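PDB 3IUZ: putative glyoxalase superfamily protein from Ralstonia eutropha, which probably acts as an iron(II)-dependent dioxygenase that converts 2-oxoadipate to 2-hydroxyglutarate. Local coordinates for residues 157-160 against 161-164; 214-217 against 218-222; 224-227 against 228-231. All coordinates share one frame; numbering follows the deposited sequence.

Contact 1: 157-160 against 161-164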
ATOM      1  N   ARG A 157      12.800  -0.711  22.473  1.00 18.79           N
ATOM      2  CA  ARG A 157      13.805  -0.591  21.411  1.00 19.41           C
ATOM      3  C   ARG A 157      14.567  -1.892  21.152  1.00 19.41           C
ATOM      4  O   ARG A 157      14.862  -2.210  20.008  1.00 20.12           O
ATOM      5  CB  ARG A 157      14.725   0.613  21.673  1.00 20.09           C
ATOM      6  CG  ARG A 157      13.925   1.930  21.526  1.00 21.73           C
ATOM      7  CD  ARG A 157      14.563   3.263  21.953  1.00 24.42           C
ATOM      8  NE  ARG A 157      15.843   3.036  22.512  1.00 29.76           N
ATOM      9  CZ  ARG A 157      16.126   3.011  23.798  1.00 28.70           C
ATOM     10  NH1 ARG A 157      15.233   3.291  24.743  1.00 30.06           N
ATOM     11  NH2 ARG A 157      17.349   2.744  24.120  1.00 30.50           N
ATOM     12  N   GLU A 158      14.839  -2.670  22.202  1.00 19.83           N
ATOM     13  CA  GLU A 158      15.401  -4.017  22.045  1.00 20.33           C
ATOM     14  C   GLU A 158      14.445  -4.954  21.323  1.00 19.14           C
ATOM     15  O   GLU A 158      14.860  -5.783  20.520  1.00 19.17           O
ATOM     16  CB  GLU A 158      15.702  -4.619  23.415  1.00 21.24           C
ATOM     17  CG  GLU A 158      16.831  -3.926  24.142  1.00 26.99           C
ATOM     18  CD  GLU A 158      16.812  -4.215  25.643  1.00 35.13           C
ATOM     19  OE1 GLU A 158      16.103  -5.181  26.077  1.00 37.83           O
ATOM     20  OE2 GLU A 158      17.509  -3.459  26.371  1.00 39.33           O
ATOM     21  N   ALA A 159      13.160  -4.831  21.639  1.00 18.11           N
ATOM     22  CA  ALA A 159      12.133  -5.624  20.976  1.00 17.53           C
ATOM     23  C   ALA A 159      12.087  -5.294  19.474  1.00 17.67           C
ATOM     24  O   ALA A 159      12.046  -6.204  18.652  1.00 16.25           O
ATOM     25  CB  ALA A 159      10.791  -5.397  21.603  1.00 16.54           C
ATOM     26  N   VAL A 160      12.128  -4.000  19.145  1.00 17.13           N
ATOM     27  CA  VAL A 160      12.143  -3.608  17.743  1.00 16.81           C
ATOM     28  C   VAL A 160      13.266  -4.329  16.984  1.00 17.73           C
ATOM     29  O   VAL A 160      13.013  -4.987  15.977  1.00 16.57           O
ATOM     30  CB  VAL A 160      12.196  -2.080  17.553  1.00 17.35           C
ATOM     31  CG1 VAL A 160      12.415  -1.714  16.042  1.00 16.13           C
ATOM     32  CG2 VAL A 160      10.930  -1.461  18.092  1.00 13.29           C
ATOM     33  N   GLY A 161      14.487  -4.264  17.500  1.00 17.67           N
ATOM     34  CA  GLY A 161      15.610  -4.845  16.813  1.00 18.05           C
ATOM     35  C   GLY A 161      15.522  -6.352  16.682  1.00 18.18           C
ATOM     36  O   GLY A 161      15.890  -6.916  15.660  1.00 17.50           O
ATOM     37  N   ARG A 162      15.010  -7.031  17.706  1.00 18.26           N
ATOM     38  CA  ARG A 162      14.814  -8.466  17.551  1.00 18.57           C
ATOM     39  C   ARG A 162      13.805  -8.778  16.444  1.00 17.74           C
ATOM     40  O   ARG A 162      13.966  -9.764  15.751  1.00 18.75           O
ATOM     41  CB  ARG A 162      14.398  -9.155  18.860  1.00 18.27           C
ATOM     42  CG  ARG A 162      15.558  -9.464  19.776  1.00 20.10           C
ATOM     43  CD  ARG A 162      15.114 -10.453  20.844  1.00 22.50           C
ATOM     44  NE  ARG A 162      14.144  -9.780  21.684  1.00 24.77           N
ATOM     45  CZ  ARG A 162      14.464  -8.942  22.660  1.00 27.83           C
ATOM     46  NH1 ARG A 162      15.737  -8.701  22.958  1.00 30.53           N
ATOM     47  NH2 ARG A 162      13.512  -8.367  23.355  1.00 28.00           N
ATOM     48  N   VAL A 163      12.797  -7.938  16.267  1.00 16.22           N
ATOM     49  CA  VAL A 163      11.762  -8.200  15.282  1.00 16.19           C
ATOM     50  C   VAL A 163      12.285  -7.883  13.879  1.00 16.32           C
ATOM     51  O   VAL A 163      12.158  -8.719  12.985  1.00 15.36           O
ATOM     52  CB  VAL A 163      10.436  -7.453  15.597  1.00 15.88           C
ATOM     53  CG1 VAL A 163       9.516  -7.466  14.394  1.00 17.50           C
ATOM     54  CG2 VAL A 163       9.723  -8.074  16.843  1.00 15.05           C
ATOM     55  N   THR A 164      12.915  -6.725  13.716  1.00 16.46           N
ATOM     56  CA  THR A 164      13.341  -6.252  12.393  1.00 16.21           C
ATOM     57  C   THR A 164      14.767  -6.646  11.972  1.00 17.09           C
ATOM     58  O   THR A 164      15.076  -6.611  10.780  1.00 15.38           O
ATOM     59  CB  THR A 164      13.185  -4.709  12.240  1.00 16.75           C
ATOM     60  OG1 THR A 164      14.034  -4.035  13.175  1.00 14.82           O
ATOM     61  CG2 THR A 164      11.710  -4.272  12.436  1.00 13.91           C
TER
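The guanidinium of R162 lies flat above the carbonyl oxygen of E158: E158 O sits over the centre of one face, 3.8 Å from its plane. On that same side, E158 CB lies toward the rim, 4.1 Å from R162 NH1, and A159 N also lies over the face, while R162 NH2 hangs over the backbone of A159, 3.9 Å from A159 CA. R162 NE is bound elsewhere, in a salt bridge to D215 on the adjacent helix. This position follows from the bend at chi3 (-67°), which folds the arginine back toward the preceding turn. The E158 carboxylate runs outward on an extended chain and makes no salt bridge with its helical neighbour, since E158 OE1 stays 4.7 Å from R162 NH1, although the opposite charges may still attract weakly.

All this happens within helix 154-164 of a protein of the glyoxalase clan, where residues four apart share one face. The backbone repeat is regular. Two residues further along, V160 and T164 stand side by side and point the same way, with V160 CG1 4.0 Å from T164 OG1. A T164 chi1 of 63° tucks the hydroxyl between the backbone N and the carbonyl carbon. There T164 OG1 hydrogen-bonds D92 O and is also 3.1 Å from V160 O, its single proton not settled between the two acceptors. V160 O accepts T164 N at 2.9 Å and, weakly, V163 N, which also bonds A159 O. A159, V160 and V163 turn their side chains to helices 213-222 and 224-232.

Contact 2: 214-217 against 218-222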
ATOM      1  N   ALA A 214       6.238 -12.489  23.009  1.00 18.30           N
ATOM      2  CA  ALA A 214       6.687 -11.551  24.047  1.00 17.48           C
ATOM      3  C   ALA A 214       7.135 -10.209  23.498  1.00 17.88           C
ATOM      4  O   ALA A 214       6.881  -9.197  24.118  1.00 17.22           O
ATOM      5  CB  ALA A 214       7.790 -12.173  24.886  1.00 18.40           C
ATOM      6  N   ASP A 215       7.797 -10.193  22.339  1.00 17.27           N
ATOM      7  CA  ASP A 215       8.260  -8.926  21.778  1.00 18.33           C
ATOM      8  C   ASP A 215       7.090  -8.144  21.196  1.00 17.84           C
ATOM      9  O   ASP A 215       7.004  -6.919  21.377  1.00 18.35           O
ATOM     10  CB  ASP A 215       9.344  -9.160  20.699  1.00 17.66           C
ATOM     11  CG  ASP A 215      10.629  -9.641  21.288  1.00 19.66           C
ATOM     12  OD1 ASP A 215      10.833  -9.422  22.514  1.00 21.46           O
ATOM     13  OD2 ASP A 215      11.416 -10.234  20.541  1.00 20.52           O
ATOM     14  N   TYR A 216       6.174  -8.870  20.549  1.00 17.97           N
ATOM     15  CA  TYR A 216       4.939  -8.275  20.022  1.00 17.47           C
ATOM     16  C   TYR A 216       4.212  -7.545  21.132  1.00 17.71           C
ATOM     17  O   TYR A 216       3.814  -6.363  20.986  1.00 15.89           O
ATOM     18  CB  TYR A 216       4.014  -9.330  19.367  1.00 18.13           C
ATOM     19  CG  TYR A 216       2.626  -8.790  19.082  1.00 17.95           C
ATOM     20  CD1 TYR A 216       2.406  -7.936  18.000  1.00 16.69           C
ATOM     21  CD2 TYR A 216       1.534  -9.099  19.913  1.00 17.23           C
ATOM     22  CE1 TYR A 216       1.145  -7.419  17.735  1.00 15.27           C
ATOM     23  CE2 TYR A 216       0.231  -8.563  19.653  1.00 18.30           C
ATOM     24  CZ  TYR A 216       0.027  -7.748  18.580  1.00 16.48           C
ATOM     25  OH  TYR A 216      -1.228  -7.187  18.315  1.00 17.79           O
ATOM     26  N   GLU A 217       4.116  -8.209  22.278  1.00 17.82           N
ATOM     27  CA  GLU A 217       3.409  -7.647  23.426  0.50 18.04           C
ATOM     28  C   GLU A 217       4.156  -6.461  24.020  1.00 18.13           C
ATOM     29  O   GLU A 217       3.551  -5.451  24.339  1.00 18.16           O
ATOM     30  CB  GLU A 217       3.103  -8.744  24.461  0.50 17.78           C
ATOM     31  CG  GLU A 217       2.114  -9.769  23.886  0.50 17.57           C
ATOM     32  CD  GLU A 217       2.007 -11.080  24.655  0.50 16.33           C
ATOM     33  OE1 GLU A 217       2.866 -11.385  25.512  0.50 15.00           O
ATOM     34  OE2 GLU A 217       1.035 -11.809  24.373  0.50 15.09           O
ATOM     35  N   THR A 218       5.478  -6.554  24.126  1.00 18.76           N
ATOM     36  CA  THR A 218       6.280  -5.390  24.566  1.00 18.03           C
ATOM     37  C   THR A 218       6.021  -4.174  23.693  1.00 17.97           C
ATOM     38  O   THR A 218       5.817  -3.046  24.204  1.00 17.92           O
ATOM     39  CB  THR A 218       7.771  -5.700  24.559  1.00 19.23           C
ATOM     40  OG1 THR A 218       8.040  -6.706  25.547  1.00 19.89           O
ATOM     41  CG2 THR A 218       8.610  -4.437  24.838  1.00 20.40           C
ATOM     42  N   LEU A 219       5.998  -4.388  22.378  1.00 16.91           N
ATOM     43  CA  LEU A 219       5.717  -3.281  21.459  1.00 17.22           C
ATOM     44  C   LEU A 219       4.309  -2.763  21.681  1.00 17.10           C
ATOM     45  O   LEU A 219       4.062  -1.539  21.726  1.00 16.91           O
ATOM     46  CB  LEU A 219       5.927  -3.707  19.996  1.00 16.86           C
ATOM     47  CG  LEU A 219       7.351  -4.226  19.586  1.00 15.89           C
ATOM     48  CD1 LEU A 219       7.333  -4.806  18.166  1.00 15.63           C
ATOM     49  CD2 LEU A 219       8.424  -3.174  19.728  1.00 13.44           C
ATOM     50  N   LEU A 220       3.378  -3.688  21.822  1.00 17.89           N
ATOM     51  CA  LEU A 220       1.985  -3.283  21.892  1.00 19.16           C
ATOM     52  C   LEU A 220       1.675  -2.417  23.109  1.00 20.03           C
ATOM     53  O   LEU A 220       0.800  -1.557  23.036  1.00 19.76           O
ATOM     54  CB  LEU A 220       1.083  -4.499  21.850  1.00 18.77           C
ATOM     55  CG  LEU A 220      -0.421  -4.303  21.749  1.00 19.77           C
ATOM     56  CD1 LEU A 220      -0.844  -3.368  20.597  1.00 18.35           C
ATOM     57  CD2 LEU A 220      -1.093  -5.694  21.669  1.00 17.60           C
ATOM     58  N   ARG A 221       2.400  -2.610  24.196  1.00 21.05           N
ATOM     59  CA  ARG A 221       2.197  -1.784  25.373  1.00 22.64           C
ATOM     60  C   ARG A 221       2.523  -0.298  25.149  1.00 22.24           C
ATOM     61  O   ARG A 221       1.995   0.559  25.852  1.00 23.39           O
ATOM     62  CB  ARG A 221       3.005  -2.318  26.531  1.00 23.11           C
ATOM     63  CG  ARG A 221       2.688  -3.781  26.803  1.00 28.82           C
ATOM     64  CD  ARG A 221       2.811  -4.231  28.240  1.00 32.29           C
ATOM     65  NE  ARG A 221       2.589  -5.679  28.234  1.00 37.42           N
ATOM     66  CZ  ARG A 221       3.554  -6.592  28.075  1.00 38.34           C
ATOM     67  NH1 ARG A 221       4.836  -6.235  27.950  1.00 36.63           N
ATOM     68  NH2 ARG A 221       3.228  -7.883  28.045  1.00 40.81           N
ATOM     69  N   GLU A 222       3.390   0.022  24.203  1.00 21.05           N
ATOM     70  CA  GLU A 222       3.760   1.418  23.974  1.00 20.41           C
ATOM     71  C   GLU A 222       3.304   1.988  22.646  1.00 19.85           C
ATOM     72  O   GLU A 222       3.140   3.194  22.523  1.00 20.27           O
ATOM     73  CB  GLU A 222       5.255   1.626  24.174  1.00 19.78           C
ATOM     74  CG  GLU A 222       5.769   1.025  25.488  1.00 20.63           C
ATOM     75  CD  GLU A 222       7.229   1.173  25.676  1.00 20.93           C
ATOM     76  OE1 GLU A 222       7.765   2.242  25.327  1.00 20.59           O
ATOM     77  OE2 GLU A 222       7.851   0.206  26.198  1.00 23.88           O
TER
HETATM   78  O   HOH W   1       6.455  -8.949  26.860  1.00 26.49           O
HETATM   79  O   HOH W   2      10.182  -8.078  24.912  1.00 29.08           O
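Y216 and L220 lie side by side on helix 213-222 and point the same way, an i to i+4 pair of the alpha helix that joins an aromatic ring to a branched aliphatic chain. L220 CD2 comes obliquely to the outer part of the ring, 3.7 Å from Y216 CE2 and as close to the hydroxyl oxygen. Both side chains set CG anti to the backbone N (chi1 168° in Y216, -173° in L220), which keeps them alongside each other. The tyrosine ring also meets that of F286, the planes at about 55°.

Round the helix, R221 bends at chi2 and lays its guanidinium back over the preceding turn. E217 O lies 3.8 Å above the guanidinium plane, displaced toward its rim, and R221 NH2 reaches E217 CB at 3.7 Å. The carboxylate of E217 was modelled in two conformers, so its attraction to the arginine is doubtful. L219 heads for the interior, its CG 3.3 Å from D215 O, and packs against helix 154-164.

Two waters bridge polar groups along the helix. One molecule donates to A214 O and accepts a weak bond from R221 NH1, a weak bridge between A214 and R221. D215, whose other carboxylate oxygen binds R162, uses OD1 to accept from a second water at 2.8 Å; that same water lies 2.6 Å from T218 OG1.

Contact 3: 224-227 against 228-231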
ATOM      1  N   ALA A 224       0.617   0.803  19.322  1.00 17.29           N
ATOM      2  CA  ALA A 224      -0.222  -0.040  18.474  1.00 16.48           C
ATOM      3  C   ALA A 224       0.359  -0.122  17.034  1.00 16.25           C
ATOM      4  O   ALA A 224       0.304  -1.160  16.362  1.00 15.18           O
ATOM      5  CB  ALA A 224      -1.675   0.521  18.461  1.00 16.71           C
ATOM      6  N   GLU A 225       0.964   0.974  16.595  1.00 15.69           N
ATOM      7  CA  GLU A 225       1.440   1.077  15.217  1.00 15.74           C
ATOM      8  C   GLU A 225       2.628   0.155  15.008  1.00 15.25           C
ATOM      9  O   GLU A 225       2.692  -0.554  14.005  1.00 16.12           O
ATOM     10  CB  GLU A 225       1.834   2.519  14.936  1.00 15.35           C
ATOM     11  CG  GLU A 225       0.635   3.404  14.752  1.00 16.47           C
ATOM     12  CD  GLU A 225      -0.072   3.751  16.063  1.00 19.24           C
ATOM     13  OE1 GLU A 225       0.537   3.769  17.167  1.00 19.71           O
ATOM     14  OE2 GLU A 225      -1.274   3.996  15.969  1.00 22.85           O
HETATM   15  N   MSE A 226       3.584   0.178  15.938  1.00 15.05           N
HETATM   16  CA  MSE A 226       4.779  -0.673  15.805  1.00 15.67           C
HETATM   17  C   MSE A 226       4.407  -2.145  16.029  1.00 15.89           C
HETATM   18  O   MSE A 226       4.955  -3.020  15.377  1.00 15.39           O
HETATM   19  CB  MSE A 226       5.880  -0.232  16.804  1.00 15.53           C
HETATM   20  CG  MSE A 226       7.178  -0.993  16.724  1.00 16.42           C
HETATM   21 SE   MSE A 226       8.049  -0.956  14.911  0.75 10.35          SE
HETATM   22  CE  MSE A 226       8.309  -2.852  14.696  1.00 12.10           C
ATOM     23  N   ALA A 227       3.434  -2.425  16.917  1.00 14.42           N
ATOM     24  CA  ALA A 227       2.935  -3.793  17.048  1.00 14.99           C
ATOM     25  C   ALA A 227       2.369  -4.319  15.707  1.00 14.60           C
ATOM     26  O   ALA A 227       2.652  -5.436  15.292  1.00 16.78           O
ATOM     27  CB  ALA A 227       1.856  -3.903  18.162  1.00 12.69           C
ATOM     28  N   TRP A 228       1.605  -3.480  15.024  1.00 14.88           N
ATOM     29  CA  TRP A 228       1.048  -3.814  13.704  1.00 13.98           C
ATOM     30  C   TRP A 228       2.151  -4.099  12.688  1.00 14.02           C
ATOM     31  O   TRP A 228       2.154  -5.131  11.994  1.00 13.87           O
ATOM     32  CB  TRP A 228       0.103  -2.686  13.249  1.00 14.30           C
ATOM     33  CG  TRP A 228      -0.627  -2.984  12.056  1.00 14.09           C
ATOM     34  CD1 TRP A 228      -1.936  -3.429  11.980  1.00 16.46           C
ATOM     35  CD2 TRP A 228      -0.184  -2.810  10.699  1.00 13.52           C
ATOM     36  NE1 TRP A 228      -2.294  -3.565  10.676  1.00 16.46           N
ATOM     37  CE2 TRP A 228      -1.246  -3.188   9.869  1.00 13.32           C
ATOM     38  CE3 TRP A 228       1.021  -2.366  10.112  1.00 16.14           C
ATOM     39  CZ2 TRP A 228      -1.141  -3.174   8.468  1.00 15.51           C
ATOM     40  CZ3 TRP A 228       1.135  -2.343   8.751  1.00 15.14           C
ATOM     41  CH2 TRP A 228       0.068  -2.745   7.925  1.00 12.76           C
ATOM     42  N   ILE A 229       3.153  -3.238  12.651  1.00 14.76           N
ATOM     43  CA  ILE A 229       4.307  -3.455  11.780  1.00 15.03           C
ATOM     44  C   ILE A 229       4.986  -4.781  12.084  1.00 15.20           C
ATOM     45  O   ILE A 229       5.376  -5.509  11.189  1.00 15.29           O
ATOM     46  CB  ILE A 229       5.314  -2.288  11.835  1.00 15.07           C
ATOM     47  CG1 ILE A 229       4.627  -0.985  11.397  1.00 15.84           C
ATOM     48  CG2 ILE A 229       6.517  -2.636  10.940  1.00 14.29           C
ATOM     49  CD1 ILE A 229       5.459   0.296  11.573  1.00 14.18           C
ATOM     50  N   ALA A 230       5.074  -5.129  13.363  1.00 16.10           N
ATOM     51  CA  ALA A 230       5.660  -6.393  13.727  1.00 16.30           C
ATOM     52  C   ALA A 230       4.980  -7.594  13.092  1.00 16.25           C
ATOM     53  O   ALA A 230       5.636  -8.595  12.783  1.00 15.75           O
ATOM     54  CB  ALA A 230       5.732  -6.529  15.273  1.00 16.69           C
ATOM     55  N   THR A 231       3.669  -7.516  12.877  1.00 16.01           N
ATOM     56  CA  THR A 231       2.953  -8.662  12.338  1.00 16.39           C
ATOM     57  C   THR A 231       2.811  -8.550  10.827  1.00 16.12           C
ATOM     58  O   THR A 231       2.860  -9.569  10.137  1.00 15.67           O
ATOM     59  CB  THR A 231       1.544  -8.888  13.010  1.00 16.28           C
ATOM     60  OG1 THR A 231       0.583  -7.964  12.468  1.00 16.58           O
ATOM     61  CG2 THR A 231       1.604  -8.756  14.525  1.00 14.57           C
TER
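M226, present as selenomethionine, crosses I229 at about a right angle, with its terminal CE 4.2 Å from I229 CG2. Its CG starts out anti to the backbone N (chi1 -178°), and bends at chi2 and chi3 then swing the methyl back toward the following turn, within 4.2 Å of A230 N. The M226–I229 side-chain contact is loose and apolar, and both residues are buried.

W228 behaves differently. Its CB rests near two carbonyls of the previous turn, 3.4 Å from E225 O, and its amide donates to A224 O at 3.0 Å. The indole itself leads away from this turn: NE1 donates to G300 O, which satisfies the indole nitrogen; separately, the ring makes a cation-pi contact with R86.

A227 contributes mainly through its backbone. A230 CB presses close to A227 O at 3.3 Å, and T231 N gives that oxygen only a weak bond (133° at the hydrogen). T231 N also bonds W228 O at 3.0 Å, an i to i+3 link that tightens the turn near the end of helix 224-232.

The helix is thus packed on several sides. A227, A230 and T231 touch helix 213-222, M226 and A230 reach helix 154-164, and M226 and I229 lean on F147 of strand 141-147, while the indole of W228 anchors to strand 293-306.

Overall arrangement
Followed from the N terminus, the three contacts come in series and neither nest nor cross; each closes just a turn or so of its own helix. Contact 1 lies on helix 154-164, shortly after strand 141-147. Two helices, 173-185 and 190-200, intervene before contact 2 on helix 213-222, and contact 3 follows almost at once on helix 224-232. Their centres are about 9 to 11 Å apart, and every pair touches. L219 of contact 2 stands between A159 and V160 of contact 1 and A230 of contact 3, so that helix 154-164 packs with the consecutive helices 213-222 and 224-232 in one cluster, with helix 224-232 reaching the mixed sheet.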